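Local coordinates for DUF1116 domain-containing protein (Enterococcus faecalis, PDB 3CLQ), which is of unknown function but belongs to the AllG family, consistent with a role related to the oxamate carbamoyltransferase subunit, at residues C96-A106 with D303-E311; H116-A127 with T236-A247. All coordinates share one frame; numbering follows the deposited sequence.

Interaction 1 of 2, residues C96-A106 with D303-E311; sequences CHEHDAVGSMA and DMGDSAITE
With CG anti to its carbonyl carbon (chi1 -75°), the carboxylate of D306 swings from its own backbone toward the loop 96-106, where OD1 accepts from G103 N at 2.7 Å. The oxygen uses its anti lone pair, the one turned away from OD2. The bond is returned by the backbone, since D306 N donates to G103 O, also at 2.7 Å, and one residue thus holds both polar groups of G103. An aspartate suits this place because its side chain is just long enough to reach back beside its own peptide N-H. OD2 accepts from G50 N, so both carboxylate oxygens are held, which helps to fix the rotation of the group.

Several neighbours enclose that group. The H97 ring presents its edge to OD2, its plane 81° from that of the carboxylate, and ND1 stays 3.8 Å from OD2, while at another point of the same edge NE2 meets I309 CD1. V102 supplies apolar cover, its CB 3.8 Å from D306 CB.

In the fold, this pairs the loop that follows strand 92-95 with strand 304-305, an outermost strand of a four-stranded antiparallel sheet, and with the type I turn D306-I309 that leads into helix 309-313. The CA atoms come nearest at G305 and M105, and G305 CA makes a C-H...O contact with M105 O at 3.1 Å. The phi of G305, 136°, is one that calls for glycine, and having no side chain it can lie close against M105 N.

Two methionines, present as selenomethionine, lend their flexible chains to the far end. M105, bent at chi2 and chi3, brings CE to 3.6 Å from S307 OG, whereas M304 lays its own CE beside A106 N.

Interaction 2 of 2, residues H116-A127 with T236-A247; sequences HIIKNETYGNTA and TWMGAAKCALDA
C243 O, a main-chain carbonyl in the last turns of the helix, accepts from a side chain of the hairpin, N125 ND2, at 3.2 Å, while A247 N, four residues on, bonds to A244 O instead. The bond from N125 is nearly straight (170° at the hydrogen) and lies in both the amide plane of N125 and the carbonyl plane, on a lone pair of the oxygen. CG of N125 stands between its backbone N and carbonyl carbon (chi1 66°), which turns the amide down onto the helix. Its OD1 accepts from N120 ND2 at 3.1 Å. N120 OD1 accepts from T122 N, an Asx turn that shapes the tip, and from K25 N, while ND2 also bonds S24 OG.

Strands 114-120 and 126-130 form this beta hairpin at one side of a four-stranded antiparallel sheet, and helix 234-247 packs against it, the axis of its segment 236-247 passing 8.4 Å from that of strand segment 116-120 and inclined to it by 33°. Small residues permit the close fit. I118 drives CD1 over G239, 3.6 Å from both its CA and its C; the bare CA of G239 lets the methyl lie directly against the backbone. A127 CB meets the aliphatic CG of K242 at 3.6 Å and also touches C243 CB. C243, with SG anti to its backbone N, sends the compact, polarisable sulfur against N120 CB at 3.5 Å.

At the other end of the helix segment, H116 NE2 and T236 OG1 share a hydrogen bond of 3.0 Å, the two side chains crossing at about a right angle, while H116 ND1 is engaged by T129 O.

Overall arrangement
Helix 234-247 joins the two contacts, whose centres lie 13 Å apart. It bears against the hairpin in interaction 2 and also touches both segments of interaction 1: V102 and S307 meet M238, and I309 meets L245. A101 O lies 3.5 Å from K242 CE, and D100 OD1 comes within 3.8 Å of D246 OD2, a close pair of like charges. Along the chain, both segments of interaction 2 fall between those of interaction 1, whose centre lies about 4 Å from the chain's centre, against 11 Å for interaction 2. Within interaction 1, S307 packs on H191, and E311 OE2 makes a weak hydrogen bond to H191 ND1.

Interaction 1 of 2, residues C96-A106 with D303-E311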
loop_
_atom_site.group_PDB
_atom_site.type_symbol
_atom_site.label_atom_id
_atom_site.label_comp_id
_atom_site.label_asym_id
_atom_site.label_seq_id
_atom_site.Cartn_x
_atom_site.Cartn_y
_atom_site.Cartn_z
ATOM N N CYS B 96 -21.437 15.665 -15.182
ATOM C CA CYS B 96 -21.077 14.277 -15.251
ATOM C C CYS B 96 -22.158 13.424 -14.639
ATOM O O CYS B 96 -22.461 12.326 -15.130
ATOM C CB CYS B 96 -19.796 14.038 -14.483
ATOM S SG CYS B 96 -18.413 14.887 -15.183
ATOM N N HIS B 97 -22.729 13.899 -13.544
ATOM C CA HIS B 97 -23.651 13.046 -12.837
ATOM C C HIS B 97 -24.848 12.652 -13.653
ATOM O O HIS B 97 -25.404 11.579 -13.448
ATOM C CB HIS B 97 -24.044 13.624 -11.508
ATOM C CG HIS B 97 -23.277 13.031 -10.384
ATOM N ND1 HIS B 97 -22.169 13.639 -9.841
ATOM C CD2 HIS B 97 -23.413 11.847 -9.744
ATOM C CE1 HIS B 97 -21.676 12.869 -8.887
ATOM N NE2 HIS B 97 -22.411 11.774 -8.811
ATOM N N GLU B 98 -25.209 13.489 -14.617
ATOM C CA GLU B 98 -26.379 13.237 -15.420
ATOM C C GLU B 98 -26.083 12.392 -16.645
ATOM O O GLU B 98 -26.968 12.135 -17.459
ATOM C CB GLU B 98 -27.014 14.546 -15.815
ATOM C CG GLU B 98 -27.584 15.284 -14.650
ATOM C CD GLU B 98 -28.402 16.453 -15.099
ATOM O OE1 GLU B 98 -28.770 17.272 -14.232
ATOM O OE2 GLU B 98 -28.670 16.554 -16.321
ATOM N N HIS B 99 -24.834 11.947 -16.750
ATOM C CA HIS B 99 -24.425 10.991 -17.776
ATOM C C HIS B 99 -23.698 9.826 -17.139
ATOM O O HIS B 99 -22.798 9.231 -17.733
ATOM C CB HIS B 99 -23.535 11.663 -18.805
ATOM C CG HIS B 99 -24.242 12.706 -19.602
ATOM N ND1 HIS B 99 -24.828 12.440 -20.820
ATOM C CD2 HIS B 99 -24.482 14.012 -19.347
ATOM C CE1 HIS B 99 -25.375 13.543 -21.298
ATOM N NE2 HIS B 99 -25.179 14.511 -20.421
ATOM N N ASP B 100 -24.079 9.517 -15.906
ATOM C CA ASP B 100 -23.552 8.347 -15.236
ATOM C C ASP B 100 -22.044 8.431 -15.121
ATOM O O ASP B 100 -21.371 7.408 -15.082
ATOM C CB ASP B 100 -23.987 7.072 -15.984
ATOM C CG ASP B 100 -25.493 6.820 -15.869
ATOM O OD1 ASP B 100 -26.098 7.349 -14.910
ATOM O OD2 ASP B 100 -26.079 6.109 -16.715
ATOM N N ALA B 101 -21.503 9.643 -15.081
ATOM C CA ALA B 101 -20.064 9.794 -14.877
ATOM C C ALA B 101 -19.805 10.606 -13.616
ATOM O O ALA B 101 -20.756 11.059 -12.986
ATOM C CB ALA B 101 -19.437 10.471 -16.077
ATOM N N VAL B 102 -18.531 10.801 -13.269
ATOM C CA VAL B 102 -18.104 11.788 -12.239
ATOM C C VAL B 102 -16.779 12.444 -12.630
ATOM O O VAL B 102 -15.970 11.851 -13.331
ATOM C CB VAL B 102 -17.919 11.179 -10.848
ATOM C CG1 VAL B 102 -19.255 10.883 -10.213
ATOM C CG2 VAL B 102 -17.063 9.935 -10.915
ATOM N N GLY B 103 -16.548 13.671 -12.191
ATOM C CA GLY B 103 -15.359 14.386 -12.616
ATOM C C GLY B 103 -14.596 15.014 -11.473
ATOM O O GLY B 103 -15.170 15.727 -10.620
ATOM N N SER B 104 -13.296 14.722 -11.441
ATOM C CA SER B 104 -12.386 15.302 -10.453
ATOM C C SER B 104 -12.092 16.799 -10.697
ATOM O O SER B 104 -11.803 17.209 -11.833
ATOM C CB SER B 104 -11.086 14.523 -10.419
ATOM O OG SER B 104 -10.232 15.134 -9.474
HETATM N N MSE B 105 -12.148 17.581 -9.610
HETATM C CA MSE B 105 -12.092 19.054 -9.614
HETATM C C MSE B 105 -13.029 19.727 -10.629
HETATM O O MSE B 105 -14.253 19.727 -10.465
HETATM C CB MSE B 105 -10.660 19.566 -9.778
HETATM C CG MSE B 105 -9.665 19.031 -8.765
HETATM SE SE MSE B 105 -10.021 19.406 -6.853
HETATM C CE MSE B 105 -10.929 17.713 -6.336
ATOM N N ALA B 106 -12.461 20.330 -11.669
ATOM C CA ALA B 106 -13.297 21.001 -12.658
ATOM C C ALA B 106 -14.133 19.934 -13.382
ATOM O O ALA B 106 -15.256 20.193 -13.837
ATOM C CB ALA B 106 -12.452 21.804 -13.625
ATOM N N ASP B 303 -15.190 25.003 -2.524
ATOM C CA ASP B 303 -15.344 23.577 -2.764
ATOM C C ASP B 303 -15.740 23.225 -4.203
ATOM O O ASP B 303 -16.757 23.679 -4.707
ATOM C CB ASP B 303 -16.399 23.056 -1.790
ATOM C CG ASP B 303 -16.316 21.559 -1.572
ATOM O OD1 ASP B 303 -15.189 20.971 -1.595
ATOM O OD2 ASP B 303 -17.402 20.969 -1.353
HETATM N N MSE B 304 -14.946 22.385 -4.859
HETATM C CA MSE B 304 -15.231 22.033 -6.251
HETATM C C MSE B 304 -14.793 20.606 -6.621
HETATM O O MSE B 304 -13.669 20.211 -6.338
HETATM C CB MSE B 304 -14.558 23.043 -7.184
HETATM C CG MSE B 304 -14.908 22.888 -8.667
HETATM SE SE MSE B 304 -13.778 23.997 -9.848
HETATM C CE MSE B 304 -12.036 23.373 -9.189
ATOM N N GLY B 305 -15.681 19.850 -7.260
ATOM C CA GLY B 305 -15.336 18.539 -7.804
ATOM C C GLY B 305 -16.375 17.466 -7.527
ATOM O O GLY B 305 -17.275 17.668 -6.726
ATOM N N ASP B 306 -16.267 16.316 -8.179
ATOM C CA ASP B 306 -17.212 15.255 -7.892
ATOM C C ASP B 306 -16.666 14.262 -6.858
ATOM O O ASP B 306 -17.339 13.300 -6.478
ATOM C CB ASP B 306 -17.634 14.551 -9.175
ATOM C CG ASP B 306 -18.597 15.375 -10.002
ATOM O OD1 ASP B 306 -18.582 15.202 -11.238
ATOM O OD2 ASP B 306 -19.360 16.207 -9.438
ATOM N N SER B 307 -15.458 14.537 -6.373
ATOM C CA SER B 307 -14.727 13.598 -5.534
ATOM C C SER B 307 -15.439 13.281 -4.242
ATOM O O SER B 307 -15.025 12.387 -3.529
ATOM C CB SER B 307 -13.336 14.148 -5.216
ATOM O OG SER B 307 -13.422 15.524 -4.875
ATOM N N ALA B 308 -16.489 14.024 -3.930
ATOM C CA ALA B 308 -17.186 13.863 -2.670
ATOM C C ALA B 308 -18.124 12.672 -2.732
ATOM O O ALA B 308 -18.822 12.375 -1.773
ATOM C CB ALA B 308 -17.961 15.130 -2.338
ATOM N N ILE B 309 -18.146 11.987 -3.868
ATOM C CA ILE B 309 -18.992 10.814 -4.014
ATOM C C ILE B 309 -18.371 9.753 -3.116
ATOM O O ILE B 309 -19.007 8.831 -2.617
ATOM C CB ILE B 309 -19.021 10.329 -5.483
ATOM C CG1 ILE B 309 -20.078 9.244 -5.664
ATOM C CG2 ILE B 309 -17.626 9.880 -5.968
ATOM C CD1 ILE B 309 -21.457 9.804 -5.854
ATOM N N THR B 310 -17.084 9.920 -2.949
ATOM C CA THR B 310 -16.264 9.130 -2.092
ATOM C C THR B 310 -16.780 9.072 -0.627
ATOM O O THR B 310 -17.028 8.003 -0.080
ATOM C CB THR B 310 -14.840 9.712 -2.230
ATOM O OG1 THR B 310 -14.225 9.149 -3.410
ATOM C CG2 THR B 310 -14.011 9.450 -1.045
ATOM N N GLU B 311 -16.949 10.216 0.010
ATOM C CA GLU B 311 -17.567 10.202 1.312
ATOM C C GLU B 311 -19.042 9.829 1.235
ATOM O O GLU B 311 -19.597 9.324 2.227
ATOM C CB GLU B 311 -17.361 11.533 2.022
ATOM C CG GLU B 311 -16.620 12.525 1.153
ATOM C CD GLU B 311 -15.185 12.732 1.604
ATOM O OE1 GLU B 311 -14.924 12.597 2.818
ATOM O OE2 GLU B 311 -14.322 13.053 0.753
#

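Interaction 2 of 2, residues H116-A127 with T236-A247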
loop_
_atom_site.group_PDB
_atom_site.type_symbol
_atom_site.label_atom_id
_atom_site.label_comp_id
_atom_site.label_asym_id
_atom_site.label_seq_id
_atom_site.Cartn_x
_atom_site.Cartn_y
_atom_site.Cartn_z
ATOM N N HIS B 116 -12.513 5.684 -17.871
ATOM C CA HIS B 116 -12.665 4.319 -17.311
ATOM C C HIS B 116 -14.065 3.824 -17.618
ATOM O O HIS B 116 -15.023 4.568 -17.461
ATOM C CB HIS B 116 -12.592 4.302 -15.777
ATOM C CG HIS B 116 -11.342 4.871 -15.201
ATOM N ND1 HIS B 116 -10.972 6.188 -15.372
ATOM C CD2 HIS B 116 -10.414 4.323 -14.383
ATOM C CE1 HIS B 116 -9.840 6.409 -14.724
ATOM N NE2 HIS B 116 -9.482 5.295 -14.117
ATOM N N ILE B 117 -14.213 2.575 -18.019
ATOM C CA ILE B 117 -15.548 2.031 -18.109
ATOM C C ILE B 117 -15.705 1.021 -16.990
ATOM O O ILE B 117 -15.035 -0.019 -16.997
ATOM C CB ILE B 117 -15.775 1.319 -19.415
ATOM C CG1 ILE B 117 -15.248 2.159 -20.568
ATOM C CG2 ILE B 117 -17.238 1.054 -19.591
ATOM C CD1 ILE B 117 -14.733 1.320 -21.720
ATOM N N ILE B 118 -16.589 1.327 -16.048
ATOM C CA ILE B 118 -16.735 0.568 -14.819
ATOM C C ILE B 118 -18.148 0.026 -14.756
ATOM O O ILE B 118 -19.096 0.780 -14.866
ATOM C CB ILE B 118 -16.482 1.478 -13.586
ATOM C CG1 ILE B 118 -15.026 1.921 -13.527
ATOM C CG2 ILE B 118 -16.817 0.768 -12.291
ATOM C CD1 ILE B 118 -14.815 3.048 -12.567
ATOM N N LYS B 119 -18.305 -1.271 -14.573
ATOM C CA LYS B 119 -19.615 -1.878 -14.726
ATOM C C LYS B 119 -19.956 -2.584 -13.445
ATOM O O LYS B 119 -19.108 -3.238 -12.877
ATOM C CB LYS B 119 -19.590 -2.873 -15.883
ATOM C CG LYS B 119 -20.934 -3.379 -16.346
ATOM C CD LYS B 119 -20.762 -4.173 -17.650
ATOM C CE LYS B 119 -21.403 -5.582 -17.584
ATOM N NZ LYS B 119 -20.629 -6.509 -16.668
ATOM N N ASN B 120 -21.188 -2.447 -12.974
ATOM C CA ASN B 120 -21.583 -3.116 -11.749
ATOM C C ASN B 120 -21.848 -4.616 -11.943
ATOM O O ASN B 120 -22.823 -5.003 -12.590
ATOM C CB ASN B 120 -22.816 -2.444 -11.178
ATOM C CG ASN B 120 -23.025 -2.771 -9.713
ATOM O OD1 ASN B 120 -22.563 -3.806 -9.214
ATOM N ND2 ASN B 120 -23.734 -1.885 -9.009
ATOM N N GLU B 121 -21.000 -5.460 -11.356
ATOM C CA GLU B 121 -21.144 -6.912 -11.506
ATOM C C GLU B 121 -22.445 -7.417 -10.877
ATOM O O GLU B 121 -22.982 -8.452 -11.283
ATOM C CB GLU B 121 -19.950 -7.660 -10.906
ATOM C CG GLU B 121 -19.920 -9.158 -11.204
ATOM C CD GLU B 121 -18.787 -9.917 -10.471
ATOM O OE1 GLU B 121 -18.981 -10.360 -9.305
ATOM O OE2 GLU B 121 -17.701 -10.096 -11.064
ATOM N N THR B 122 -22.959 -6.699 -9.886
ATOM C CA THR B 122 -24.148 -7.172 -9.210
ATOM C C THR B 122 -25.410 -6.658 -9.900
ATOM O O THR B 122 -26.362 -7.416 -10.109
ATOM C CB THR B 122 -24.145 -6.744 -7.733
ATOM O OG1 THR B 122 -22.910 -7.119 -7.136
ATOM C CG2 THR B 122 -25.280 -7.407 -6.962
ATOM N N TYR B 123 -25.408 -5.379 -10.264
ATOM C CA TYR B 123 -26.646 -4.678 -10.625
ATOM C C TYR B 123 -26.627 -4.210 -12.084
ATOM O O TYR B 123 -27.633 -3.725 -12.632
ATOM C CB TYR B 123 -26.917 -3.528 -9.626
ATOM C CG TYR B 123 -27.271 -4.072 -8.250
ATOM C CD1 TYR B 123 -28.433 -4.834 -8.088
ATOM C CD2 TYR B 123 -26.437 -3.879 -7.125
ATOM C CE1 TYR B 123 -28.784 -5.391 -6.861
ATOM C CE2 TYR B 123 -26.781 -4.439 -5.864
ATOM C CZ TYR B 123 -27.971 -5.211 -5.754
ATOM O OH TYR B 123 -28.414 -5.807 -4.579
ATOM N N GLY B 124 -25.462 -4.355 -12.699
ATOM C CA GLY B 124 -25.333 -4.191 -14.123
ATOM C C GLY B 124 -25.378 -2.792 -14.677
ATOM O O GLY B 124 -25.565 -2.616 -15.887
ATOM N N ASN B 125 -25.228 -1.789 -13.822
ATOM C CA ASN B 125 -25.167 -0.421 -14.313
ATOM C C ASN B 125 -23.717 -0.004 -14.505
ATOM O O ASN B 125 -22.807 -0.563 -13.893
ATOM C CB ASN B 125 -25.894 0.538 -13.382
ATOM C CG ASN B 125 -25.217 0.652 -12.029
ATOM O OD1 ASN B 125 -25.273 -0.284 -11.221
ATOM N ND2 ASN B 125 -24.573 1.802 -11.766
ATOM N N THR B 126 -23.504 0.980 -15.372
ATOM C CA THR B 126 -22.151 1.427 -15.699
ATOM C C THR B 126 -21.905 2.870 -15.235
ATOM O O THR B 126 -22.796 3.714 -15.299
ATOM C CB THR B 126 -21.912 1.369 -17.233
ATOM O OG1 THR B 126 -22.197 0.060 -17.729
ATOM C CG2 THR B 126 -20.487 1.716 -17.558
ATOM N N ALA B 127 -20.689 3.153 -14.778
ATOM C CA ALA B 127 -20.290 4.537 -14.544
ATOM C C ALA B 127 -19.034 4.833 -15.340
ATOM O O ALA B 127 -18.403 3.912 -15.861
ATOM C CB ALA B 127 -20.055 4.785 -13.100
ATOM N N THR B 236 -10.389 6.532 -10.381
ATOM C CA THR B 236 -10.867 5.171 -10.372
ATOM C C THR B 236 -11.806 4.938 -9.187
ATOM O O THR B 236 -12.854 4.317 -9.324
ATOM C CB THR B 236 -9.686 4.192 -10.348
ATOM O OG1 THR B 236 -8.686 4.632 -11.279
ATOM C CG2 THR B 236 -10.127 2.780 -10.718
ATOM N N TRP B 237 -11.467 5.461 -8.022
ATOM C CA TRP B 237 -12.331 5.219 -6.882
ATOM C C TRP B 237 -13.633 6.022 -6.960
ATOM O O TRP B 237 -14.684 5.568 -6.523
ATOM C CB TRP B 237 -11.572 5.473 -5.583
ATOM C CG TRP B 237 -10.206 4.809 -5.576
ATOM C CD1 TRP B 237 -8.993 5.401 -5.268
ATOM C CD2 TRP B 237 -9.906 3.447 -5.912
ATOM N NE1 TRP B 237 -7.965 4.486 -5.381
ATOM C CE2 TRP B 237 -8.493 3.278 -5.774
ATOM C CE3 TRP B 237 -10.688 2.345 -6.289
ATOM C CZ2 TRP B 237 -7.855 2.046 -6.002
ATOM C CZ3 TRP B 237 -10.059 1.136 -6.538
ATOM C CH2 TRP B 237 -8.645 0.994 -6.392
HETATM N N MSE B 238 -13.570 7.199 -7.553
HETATM C CA MSE B 238 -14.770 8.008 -7.729
HETATM C C MSE B 238 -15.740 7.212 -8.559
HETATM O O MSE B 238 -16.945 7.139 -8.263
HETATM C CB MSE B 238 -14.449 9.352 -8.402
HETATM C CG MSE B 238 -13.663 10.282 -7.487
HETATM SE SE MSE B 238 -12.888 11.872 -8.328
HETATM C CE MSE B 238 -11.627 12.381 -6.897
ATOM N N GLY B 239 -15.184 6.576 -9.584
ATOM C CA GLY B 239 -15.984 5.837 -10.550
ATOM C C GLY B 239 -16.599 4.619 -9.906
ATOM O O GLY B 239 -17.761 4.285 -10.182
ATOM N N ALA B 240 -15.806 3.968 -9.050
ATOM C CA ALA B 240 -16.267 2.857 -8.257
ATOM C C ALA B 240 -17.450 3.289 -7.426
ATOM O O ALA B 240 -18.526 2.691 -7.514
ATOM C CB ALA B 240 -15.170 2.391 -7.353
ATOM N N ALA B 241 -17.248 4.331 -6.623
ATOM C CA ALA B 241 -18.315 4.844 -5.754
ATOM C C ALA B 241 -19.577 5.250 -6.542
ATOM O O ALA B 241 -20.711 4.968 -6.130
ATOM C CB ALA B 241 -17.811 5.999 -4.902
ATOM N N LYS B 242 -19.365 5.915 -7.674
ATOM C CA LYS B 242 -20.476 6.353 -8.496
ATOM C C LYS B 242 -21.277 5.149 -8.957
ATOM O O LYS B 242 -22.519 5.155 -8.972
ATOM C CB LYS B 242 -19.961 7.114 -9.701
ATOM C CG LYS B 242 -21.017 7.366 -10.753
ATOM C CD LYS B 242 -22.186 8.168 -10.220
ATOM C CE LYS B 242 -22.885 8.887 -11.348
ATOM N NZ LYS B 242 -24.259 9.363 -10.934
ATOM N N CYS B 243 -20.544 4.110 -9.332
ATOM C CA CYS B 243 -21.149 2.875 -9.774
ATOM C C CYS B 243 -21.981 2.216 -8.667
ATOM O O CYS B 243 -23.112 1.821 -8.913
ATOM C CB CYS B 243 -20.075 1.939 -10.291
ATOM S SG CYS B 243 -20.669 0.306 -10.776
ATOM N N ALA B 244 -21.436 2.109 -7.458
ATOM C CA ALA B 244 -22.202 1.588 -6.324
ATOM C C ALA B 244 -23.387 2.491 -5.936
ATOM O O ALA B 244 -24.540 2.053 -5.903
ATOM C CB ALA B 244 -21.296 1.383 -5.138
ATOM N N LEU B 245 -23.105 3.757 -5.648
ATOM C CA LEU B 245 -24.149 4.720 -5.325
ATOM C C LEU B 245 -25.358 4.741 -6.296
ATOM O O LEU B 245 -26.516 4.664 -5.866
ATOM C CB LEU B 245 -23.555 6.104 -5.185
ATOM C CG LEU B 245 -23.163 6.556 -3.773
ATOM C CD1 LEU B 245 -23.710 5.590 -2.753
ATOM C CD2 LEU B 245 -21.674 6.726 -3.617
ATOM N N ASP B 246 -25.103 4.820 -7.598
ATOM C CA ASP B 246 -26.207 4.812 -8.576
ATOM C C ASP B 246 -27.136 3.609 -8.462
ATOM O O ASP B 246 -28.320 3.692 -8.836
ATOM C CB ASP B 246 -25.681 4.864 -9.999
ATOM C CG ASP B 246 -25.158 6.217 -10.370
ATOM O OD1 ASP B 246 -25.150 7.135 -9.505
ATOM O OD2 ASP B 246 -24.761 6.359 -11.544
ATOM N N ALA B 247 -26.610 2.491 -7.956
ATOM C CA ALA B 247 -27.446 1.305 -7.832
ATOM C C ALA B 247 -28.331 1.408 -6.613
ATOM O O ALA B 247 -29.314 0.686 -6.496
ATOM C CB ALA B 247 -26.623 0.053 -7.791
#